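Local coordinates for hypothetical protein (Lactobacillus plantarum, PDB 2IAY) that is of unknown function but may play a part in amino-acid metabolism, at residues M29-V34 with A103-R108; P21-Y26 with R108-T113; K15-S20 with F70-V75. One frame throughout, in Å; residues are numbered along the deposited sequence.

Interaction 1: residues M29-V34 with A103-R108; sequences MDLGFV and ANFIER
Leu31 lays its branched end against the end of helix 92-107, touching Asn104 and Phe105 of its last turn and Arg108 just beyond it. CD1 sits 3.9 Å from CB of Asn104, CD2 lies equally near CB and CG of Arg108, and CB rests 4.1 Å from CE1 of Phe105. A forked aliphatic residue suits this place, because each methyl can serve a different neighbour. Deeper in, Phe33 and Phe105 reach toward each other tip to tip, with CE1 of Phe33 3.6 Å from CZ of Phe105 and the ring planes 44° apart, an oblique pair. Phe43 meets both rings, and Met61 of strand 57-63 touches both as well, which places the pair in the hydrophobic core between helix and sheet. Gly32 ends helix 25-30 in a Schellman motif; at its phi of 103° a CB would be jammed against the carbonyl O of Leu31, which suits glycine. At the outer margin, in the conformer given, Arg108 NH2 donates to Asp30 OD2 at 3.2 Å (N-H...O angle 164°). The oxygen lies in the guanidinium plane, but the donor comes from its anti side, tilted out of the carboxylate plane. The contact therefore grades from buried aromatic packing to an exposed salt bridge, less certain because Arg108 has a second conformer, and probably of modest electrostatic weight.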
loop_
_atom_site.group_PDB
_atom_site.type_symbol
_atom_site.label_atom_id
_atom_site.label_comp_id
_atom_site.label_asym_id
_atom_site.label_seq_id
_atom_site.Cartn_x
_atom_site.Cartn_y
_atom_site.Cartn_z
HETATM N N MSE A 29 7.992 11.198 -0.135
HETATM C CA MSE A 29 8.120 11.813 -1.458
HETATM C C MSE A 29 9.146 11.073 -2.275
HETATM O O MSE A 29 8.970 10.805 -3.449
HETATM C CB MSE A 29 8.545 13.292 -1.322
HETATM C CG MSE A 29 7.424 14.114 -0.733
HETATM SE SE MSE A 29 7.927 15.968 -0.497
HETATM C CE MSE A 29 6.086 16.659 -0.331
ATOM N N ASP A 30 10.263 10.745 -1.650
ATOM C CA ASP A 30 11.348 10.033 -2.328
ATOM C C ASP A 30 10.921 8.655 -2.834
ATOM O O ASP A 30 11.442 8.179 -3.833
ATOM C CB ASP A 30 12.566 9.902 -1.395
ATOM C CG ASP A 30 13.816 9.435 -2.123
ATOM O OD1 ASP A 30 14.152 10.094 -3.139
ATOM O OD2 ASP A 30 14.473 8.447 -1.663
ATOM N N LEU A 31 9.963 8.018 -2.167
ATOM C CA LEU A 31 9.448 6.704 -2.572
ATOM C C LEU A 31 8.245 6.805 -3.489
ATOM O O LEU A 31 7.660 5.765 -3.818
ATOM C CB LEU A 31 9.112 5.859 -1.327
ATOM C CG LEU A 31 10.272 5.073 -0.700
ATOM C CD1 LEU A 31 10.726 3.923 -1.529
ATOM C CD2 LEU A 31 11.502 5.908 -0.334
ATOM N N GLY A 32 7.851 8.007 -3.894
ATOM C CA GLY A 32 6.844 8.160 -4.901
ATOM C C GLY A 32 5.463 8.551 -4.409
ATOM O O GLY A 32 4.533 8.629 -5.199
ATOM N N PHE A 33 5.311 8.844 -3.130
ATOM C CA PHE A 33 4.052 9.388 -2.638
ATOM C C PHE A 33 3.907 10.828 -3.101
ATOM O O PHE A 33 4.892 11.566 -3.158
ATOM C CB PHE A 33 3.966 9.360 -1.104
ATOM C CG PHE A 33 3.779 8.001 -0.503
ATOM C CD1 PHE A 33 4.800 7.073 -0.488
ATOM C CD2 PHE A 33 2.559 7.660 0.054
ATOM C CE1 PHE A 33 4.613 5.831 0.107
ATOM C CE2 PHE A 33 2.380 6.429 0.632
ATOM C CZ PHE A 33 3.373 5.513 0.604
ATOM N N VAL A 34 2.658 11.205 -3.371
ATOM C CA VAL A 34 2.239 12.558 -3.841
ATOM C C VAL A 34 1.436 13.220 -2.720
ATOM O O VAL A 34 0.481 12.610 -2.248
ATOM C CB VAL A 34 1.352 12.436 -5.118
ATOM C CG1 VAL A 34 0.782 13.803 -5.549
ATOM C CG2 VAL A 34 2.168 11.822 -6.244
ATOM N N ALA A 103 8.739 -3.927 0.152
ATOM C CA ALA A 103 10.064 -4.129 0.694
ATOM C C ALA A 103 10.842 -2.827 0.664
ATOM O O ALA A 103 11.610 -2.550 1.546
ATOM C CB ALA A 103 10.822 -5.196 -0.132
ATOM N N ASN A 104 10.644 -2.010 -0.357
ATOM C CA ASN A 104 11.288 -0.713 -0.414
ATOM C C ASN A 104 10.822 0.208 0.746
ATOM O O ASN A 104 11.601 0.982 1.262
ATOM C CB ASN A 104 11.043 -0.004 -1.745
ATOM C CG ASN A 104 11.763 -0.616 -2.898
ATOM O OD1 ASN A 104 12.852 -1.170 -2.731
ATOM N ND2 ASN A 104 11.209 -0.446 -4.089
ATOM N N PHE A 105 9.530 0.116 1.079
ATOM C CA PHE A 105 8.999 0.896 2.179
ATOM C C PHE A 105 9.569 0.421 3.520
ATOM O O PHE A 105 9.818 1.237 4.400
ATOM C CB PHE A 105 7.471 0.825 2.190
ATOM C CG PHE A 105 6.742 1.454 1.020
ATOM C CD1 PHE A 105 7.386 2.094 -0.025
ATOM C CD2 PHE A 105 5.373 1.379 1.002
ATOM C CE1 PHE A 105 6.640 2.611 -1.079
ATOM C CE2 PHE A 105 4.638 1.934 -0.040
ATOM C CZ PHE A 105 5.285 2.514 -1.105
ATOM N N ILE A 106 9.800 -0.888 3.641
ATOM C CA ILE A 106 10.437 -1.442 4.859
ATOM C C ILE A 106 11.888 -0.951 4.965
ATOM O O ILE A 106 12.335 -0.505 6.008
ATOM C CB ILE A 106 10.378 -2.959 4.856
ATOM C CG1 ILE A 106 8.926 -3.388 5.037
ATOM C CG2 ILE A 106 11.243 -3.498 6.006
ATOM C CD1 ILE A 106 8.685 -4.866 4.865
ATOM N N GLU A 107 12.605 -0.959 3.863
ATOM C CA GLU A 107 14.014 -0.527 3.859
ATOM C C GLU A 107 14.242 0.962 4.085
ATOM O O GLU A 107 15.320 1.373 4.508
ATOM C CB GLU A 107 14.645 -0.951 2.542
ATOM C CG GLU A 107 14.812 -2.492 2.467
ATOM C CD GLU A 107 15.397 -3.143 3.734
ATOM O OE1 GLU A 107 16.480 -2.717 4.180
ATOM O OE2 GLU A 107 14.752 -4.075 4.298
ATOM N N ARG A 108 13.203 1.755 3.870
ATOM C CA ARG A 108 13.299 3.210 3.974
ATOM C C ARG A 108 12.474 3.788 5.129
ATOM O O ARG A 108 12.164 4.955 5.150
ATOM C CB ARG A 108 12.981 3.861 2.632
ATOM C CG ARG A 108 13.826 3.321 1.477
ATOM C CD ARG A 108 15.241 3.867 1.462
ATOM N NE ARG A 108 15.224 5.260 1.044
ATOM C CZ ARG A 108 15.420 6.317 1.836
ATOM N NH1 ARG A 108 15.776 6.205 3.128
ATOM N NH2 ARG A 108 15.297 7.514 1.311
#

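Interaction 2: residues P21-Y26 with R108-T113; sequences PTVKKY and RDILTT
Asp109 and Thr22 make the shortest polar contact between the two segments: Thr22 OG1 donates to Asp109 OD2 over 2.6 Å, and the carboxylate oxygen receives it on its syn lone pair. CG of Asp109 is anti to its own backbone N (chi1 -172°), which carries the carboxylate out toward residues 21-26. Ser20, just before Pro21, hydrogen-bonds both Thr22 OG1 and Asp109 OD1, so each oxygen of the carboxylate has a hydroxyl partner.

The charged interaction falls on the same oxygen. Lys24 NZ forms a salt bridge to Asp109 OD2 at 2.9 Å, and also donates to the carbonyl O of Thr22 at 3.1 Å from 33° out of the carbonyl plane. A long, flexible lysine suits this position, since its chain bends at chi3 and chi4 to bring the ammonium back over its own loop.

A water extends the network to the backbone: it accepts from Lys24 N at 3.0 Å, donates to Asp109 O at 2.9 Å, and takes a weak bond from Lys24 NZ.

Apolar contact is slighter and lies deeper. Val23 CG2 rests 4.3 Å from CG1 of Ile110, and both beta-branched side chains also touch Leu28 of helix 25-30.

The loop before helix 25-30 is thus joined to the turn between helix 92-107 and strand 111-113 chiefly by one carboxylate. With a hydroxyl and an ammonium gripping OD2 and a second hydroxyl on OD1, Asp109 is probably stabilised as the anion and limited in its rotation.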
loop_
_atom_site.group_PDB
_atom_site.type_symbol
_atom_site.label_atom_id
_atom_site.label_comp_id
_atom_site.label_asym_id
_atom_site.label_seq_id
_atom_site.Cartn_x
_atom_site.Cartn_y
_atom_site.Cartn_z
ATOM N N PRO A 21 6.777 4.958 13.326
ATOM C CA PRO A 21 6.552 6.134 14.148
ATOM C C PRO A 21 7.521 7.281 13.826
ATOM O O PRO A 21 7.360 8.364 14.364
ATOM C CB PRO A 21 6.749 5.618 15.570
ATOM C CG PRO A 21 7.683 4.488 15.434
ATOM C CD PRO A 21 7.284 3.827 14.117
ATOM N N THR A 22 8.500 7.010 12.970
ATOM C CA THR A 22 9.489 7.998 12.562
ATOM C C THR A 22 9.416 8.301 11.076
ATOM O O THR A 22 10.350 8.883 10.523
ATOM C CB THR A 22 10.912 7.536 12.948
ATOM O OG1 THR A 22 11.189 6.236 12.406
ATOM C CG2 THR A 22 11.038 7.482 14.446
ATOM N N VAL A 23 8.285 8.003 10.442
ATOM C CA VAL A 23 8.106 8.242 9.013
ATOM C C VAL A 23 8.302 9.728 8.679
ATOM O O VAL A 23 7.821 10.604 9.382
ATOM C CB VAL A 23 6.759 7.701 8.545
ATOM C CG1 VAL A 23 5.566 8.507 9.102
ATOM C CG2 VAL A 23 6.685 7.662 7.037
ATOM N N LYS A 24 8.944 9.984 7.558
ATOM C CA LYS A 24 9.316 11.339 7.164
ATOM C C LYS A 24 8.651 11.714 5.852
ATOM O O LYS A 24 8.665 10.976 4.872
ATOM C CB LYS A 24 10.836 11.462 7.022
ATOM C CG LYS A 24 11.561 11.262 8.374
ATOM C CD LYS A 24 13.048 10.939 8.217
ATOM C CE LYS A 24 13.572 9.971 9.280
ATOM N NZ LYS A 24 13.013 8.626 9.053
ATOM N N LYS A 25 8.164 12.964 5.812
ATOM C CA LYS A 25 7.614 13.599 4.605
ATOM C C LYS A 25 8.532 13.400 3.412
ATOM O O LYS A 25 8.085 12.963 2.342
ATOM C CB LYS A 25 7.442 15.125 4.886
ATOM C CG LYS A 25 7.109 15.963 3.672
ATOM C CD LYS A 25 7.221 17.463 3.931
ATOM C CE LYS A 25 6.847 18.226 2.683
ATOM N NZ LYS A 25 6.865 19.670 2.935
ATOM N N TYR A 26 9.809 13.739 3.557
ATOM C CA TYR A 26 10.682 13.728 2.392
ATOM C C TYR A 26 10.954 12.301 1.944
ATOM O O TYR A 26 11.206 12.075 0.773
ATOM C CB TYR A 26 12.008 14.485 2.641
ATOM C CG TYR A 26 11.820 15.974 2.897
ATOM C CD1 TYR A 26 10.937 16.745 2.178
ATOM C CD2 TYR A 26 12.570 16.591 3.896
ATOM C CE1 TYR A 26 10.790 18.134 2.485
ATOM C CE2 TYR A 26 12.481 17.886 4.166
ATOM C CZ TYR A 26 11.600 18.646 3.487
ATOM O OH TYR A 26 11.572 19.975 3.859
ATOM N N ARG A 108 13.203 1.755 3.870
ATOM C CA ARG A 108 13.299 3.210 3.974
ATOM C C ARG A 108 12.474 3.788 5.129
ATOM O O ARG A 108 12.164 4.955 5.150
ATOM C CB ARG A 108 12.981 3.861 2.632
ATOM C CG ARG A 108 13.826 3.321 1.477
ATOM C CD ARG A 108 15.241 3.867 1.462
ATOM N NE ARG A 108 15.224 5.260 1.044
ATOM C CZ ARG A 108 15.420 6.317 1.836
ATOM N NH1 ARG A 108 15.776 6.205 3.128
ATOM N NH2 ARG A 108 15.297 7.514 1.311
ATOM N N ASP A 109 12.147 2.963 6.132
ATOM C CA ASP A 109 11.516 3.468 7.361
ATOM C C ASP A 109 10.151 4.087 7.127
ATOM O O ASP A 109 9.811 5.090 7.743
ATOM C CB ASP A 109 12.451 4.419 8.148
ATOM C CG ASP A 109 11.927 4.829 9.526
ATOM O OD1 ASP A 109 11.378 3.982 10.239
ATOM O OD2 ASP A 109 12.080 6.012 9.927
ATOM N N ILE A 110 9.357 3.446 6.267
ATOM C CA ILE A 110 7.964 3.821 6.081
ATOM C C ILE A 110 7.038 2.833 6.770
ATOM O O ILE A 110 6.122 3.256 7.494
ATOM C CB ILE A 110 7.609 4.024 4.583
ATOM C CG1 ILE A 110 8.452 5.204 3.993
ATOM C CG2 ILE A 110 6.106 4.224 4.399
ATOM C CD1 ILE A 110 8.446 5.289 2.487
ATOM N N LEU A 111 7.273 1.543 6.538
ATOM C CA LEU A 111 6.488 0.456 7.144
ATOM C C LEU A 111 7.420 -0.517 7.850
ATOM O O LEU A 111 8.575 -0.671 7.438
ATOM C CB LEU A 111 5.713 -0.334 6.080
ATOM C CG LEU A 111 4.664 0.435 5.279
ATOM C CD1 LEU A 111 4.039 -0.506 4.227
ATOM C CD2 LEU A 111 3.586 1.033 6.205
ATOM N N THR A 112 6.874 -1.212 8.831
ATOM C CA THR A 112 7.490 -2.427 9.387
ATOM C C THR A 112 6.465 -3.551 9.364
ATOM O O THR A 112 5.291 -3.328 9.116
ATOM C CB THR A 112 8.009 -2.217 10.791
ATOM O OG1 THR A 112 6.910 -1.909 11.651
ATOM C CG2 THR A 112 9.074 -1.151 10.827
ATOM N N THR A 113 6.915 -4.769 9.588
ATOM C CA THR A 113 5.996 -5.876 9.816
ATOM C C THR A 113 6.538 -6.718 10.970
ATOM O O THR A 113 7.639 -6.492 11.466
ATOM C CB THR A 113 5.725 -6.666 8.485
ATOM O OG1 THR A 113 4.716 -7.658 8.661
ATOM C CG2 THR A 113 6.960 -7.320 7.952
HETATM O O HOH W 1 10.710 7.678 6.833
#

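Interaction 3: residues K15-S20 with F70-V75; sequences KTYTLS and FKMTTV
Tyr17 of strand 17-19 packs against strand 70-75 where two antiparallel sheets meet, a three-stranded sheet with strand 17-19 in the middle and a four-stranded sheet with strand 70-76 at its edge. The short strand segments run nearly antiparallel, at 151°, but their axes stay 8.6 Å apart at closest approach, so side chains fill the gap. The aromatic ring of Tyr17 begins the contact: its CD1 lies 3.7 Å from CE of the selenomethionine Met72, which also touches CB. The Met72 chain is extended through chi2 and bends at chi3 (67°), which swings the terminal methyl against the tyrosine. A long, unbranched side chain suits this span, reaching across from one sheet to the other. Leu102 of helix 92-107 packs on both residues, while Tyr17 OH is carried on to a weak hydrogen bond with Arg99. The backbone of Tyr17 takes part as well: its O lies 3.6 Å from CZ of Phe70, at the ring edge and close to the ring plane.

At Thr18 the side chain points away from strand 70-75, in keeping with the alternation of a beta strand, and the next inward residue is Leu19. It meets the same Phe70 ring, which Leu111 and Met61 also touch, so a broad aromatic side chain here is packed by residues from both sheets. The leucine makes its approach with CB, which comes to 3.7 Å from CD1 of Phe70.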
loop_
_atom_site.group_PDB
_atom_site.type_symbol
_atom_site.label_atom_id
_atom_site.label_comp_id
_atom_site.label_asym_id
_atom_site.label_seq_id
_atom_site.Cartn_x
_atom_site.Cartn_y
_atom_site.Cartn_z
ATOM N N LYS A 15 0.472 -11.293 7.010
ATOM C CA LYS A 15 1.316 -10.259 7.600
ATOM C C LYS A 15 0.485 -9.018 7.875
ATOM O O LYS A 15 -0.408 -8.721 7.122
ATOM C CB LYS A 15 2.419 -9.826 6.586
ATOM C CG LYS A 15 3.357 -10.925 6.299
ATOM C CD LYS A 15 4.512 -10.479 5.479
ATOM C CE LYS A 15 5.195 -11.765 5.043
ATOM N NZ LYS A 15 6.576 -11.674 4.695
ATOM N N THR A 16 0.860 -8.283 8.905
ATOM C CA THR A 16 0.327 -6.961 9.214
ATOM C C THR A 16 1.460 -5.949 9.005
ATOM O O THR A 16 2.599 -6.208 9.424
ATOM C CB THR A 16 -0.234 -6.954 10.665
ATOM O OG1 THR A 16 -1.398 -7.778 10.719
ATOM C CG2 THR A 16 -0.655 -5.601 11.119
ATOM N N TYR A 17 1.140 -4.801 8.422
ATOM C CA TYR A 17 2.114 -3.738 8.236
ATOM C C TYR A 17 1.793 -2.628 9.210
ATOM O O TYR A 17 0.630 -2.291 9.437
ATOM C CB TYR A 17 2.081 -3.222 6.777
ATOM C CG TYR A 17 2.646 -4.223 5.834
ATOM C CD1 TYR A 17 1.836 -5.175 5.244
ATOM C CD2 TYR A 17 3.999 -4.241 5.547
ATOM C CE1 TYR A 17 2.359 -6.120 4.392
ATOM C CE2 TYR A 17 4.510 -5.175 4.682
ATOM C CZ TYR A 17 3.684 -6.129 4.132
ATOM O OH TYR A 17 4.181 -7.085 3.286
ATOM N N THR A 18 2.848 -2.059 9.792
ATOM C CA THR A 18 2.753 -0.961 10.730
ATOM C C THR A 18 3.437 0.262 10.182
ATOM O O THR A 18 4.532 0.200 9.647
ATOM C CB THR A 18 3.445 -1.383 12.027
ATOM O OG1 THR A 18 2.759 -2.517 12.560
ATOM C CG2 THR A 18 3.432 -0.279 13.097
ATOM N N LEU A 19 2.813 1.414 10.340
ATOM C CA LEU A 19 3.417 2.677 9.931
ATOM C C LEU A 19 4.556 3.005 10.889
ATOM O O LEU A 19 4.381 2.972 12.074
ATOM C CB LEU A 19 2.356 3.773 9.935
ATOM C CG LEU A 19 2.798 5.163 9.438
ATOM C CD1 LEU A 19 3.131 5.155 7.948
ATOM C CD2 LEU A 19 1.763 6.213 9.752
ATOM N N SER A 20 5.706 3.358 10.358
ATOM C CA SER A 20 6.812 3.731 11.198
ATOM C C SER A 20 6.470 4.963 12.004
ATOM O O SER A 20 6.025 5.958 11.452
ATOM C CB SER A 20 8.069 4.012 10.410
ATOM O OG SER A 20 9.010 4.574 11.301
ATOM N N PHE A 70 -2.317 5.599 8.612
ATOM C CA PHE A 70 -2.352 5.262 7.202
ATOM C C PHE A 70 -3.533 4.367 6.891
ATOM O O PHE A 70 -4.223 3.853 7.773
ATOM C CB PHE A 70 -1.027 4.674 6.672
ATOM C CG PHE A 70 -0.774 3.196 6.925
ATOM C CD1 PHE A 70 -0.664 2.659 8.206
ATOM C CD2 PHE A 70 -0.484 2.352 5.863
ATOM C CE1 PHE A 70 -0.351 1.328 8.390
ATOM C CE2 PHE A 70 -0.170 1.030 6.060
ATOM C CZ PHE A 70 -0.091 0.515 7.326
ATOM N N LYS A 71 -3.744 4.207 5.596
ATOM C CA LYS A 71 -4.670 3.298 4.993
ATOM C C LYS A 71 -3.951 2.580 3.867
ATOM O O LYS A 71 -3.142 3.174 3.168
ATOM C CB LYS A 71 -5.877 4.032 4.388
ATOM C CG LYS A 71 -6.655 4.831 5.366
ATOM C CD LYS A 71 -7.586 5.814 4.678
ATOM C CE LYS A 71 -8.433 6.590 5.664
ATOM N NZ LYS A 71 -9.467 7.462 4.996
HETATM N N MSE A 72 -4.249 1.293 3.670
HETATM C CA MSE A 72 -3.653 0.551 2.583
HETATM C C MSE A 72 -4.601 -0.552 2.172
HETATM O O MSE A 72 -5.172 -1.231 3.021
HETATM C CB MSE A 72 -2.302 0.003 2.976
HETATM C CG MSE A 72 -1.569 -0.692 1.834
HETATM SE SE MSE A 72 0.245 -1.221 2.355
HETATM C CE MSE A 72 -0.254 -2.527 3.644
ATOM N N THR A 73 -4.799 -0.707 0.881
ATOM C CA THR A 73 -5.764 -1.663 0.337
ATOM C C THR A 73 -5.282 -2.264 -0.977
ATOM O O THR A 73 -4.507 -1.669 -1.688
ATOM C CB THR A 73 -7.137 -0.985 0.081
ATOM O OG1 THR A 73 -6.971 0.168 -0.749
ATOM C CG2 THR A 73 -7.822 -0.562 1.407
ATOM N N THR A 74 -5.791 -3.450 -1.290
ATOM C CA THR A 74 -5.734 -4.047 -2.606
ATOM C C THR A 74 -7.115 -4.013 -3.197
ATOM O O THR A 74 -8.098 -4.451 -2.567
ATOM C CB THR A 74 -5.172 -5.482 -2.581
ATOM O OG1 THR A 74 -5.840 -6.259 -1.571
ATOM C CG2 THR A 74 -3.655 -5.477 -2.248
ATOM N N VAL A 75 -7.168 -3.561 -4.409
ATOM C CA VAL A 75 -8.425 -3.471 -5.170
ATOM C C VAL A 75 -8.199 -4.137 -6.508
ATOM O O VAL A 75 -7.087 -4.468 -6.891
ATOM C CB VAL A 75 -8.867 -2.000 -5.314
ATOM C CG1 VAL A 75 -9.267 -1.397 -3.956
ATOM C CG2 VAL A 75 -7.777 -1.161 -5.965
#

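In the fold
From the N terminus, strand 17-19 first meets strand 70-76 in interaction 3, closing a loop of 49 residues between the segments and joining the two sheets. The chain then passes through residues 21-26 into helix 25-30. Interaction 1 brings the end of that helix to the end of helix 92-107, closing a loop of 68 intervening residues; interaction 2 follows at once, the two sharing Arg108, and with 81 intervening residues it encloses interaction 1 along the chain. Interaction 3 crosses both. Strands 17-19 and 111-113, used by interactions 3 and 2, are neighbours in one sheet, so the chain's end is bound back to its beginning.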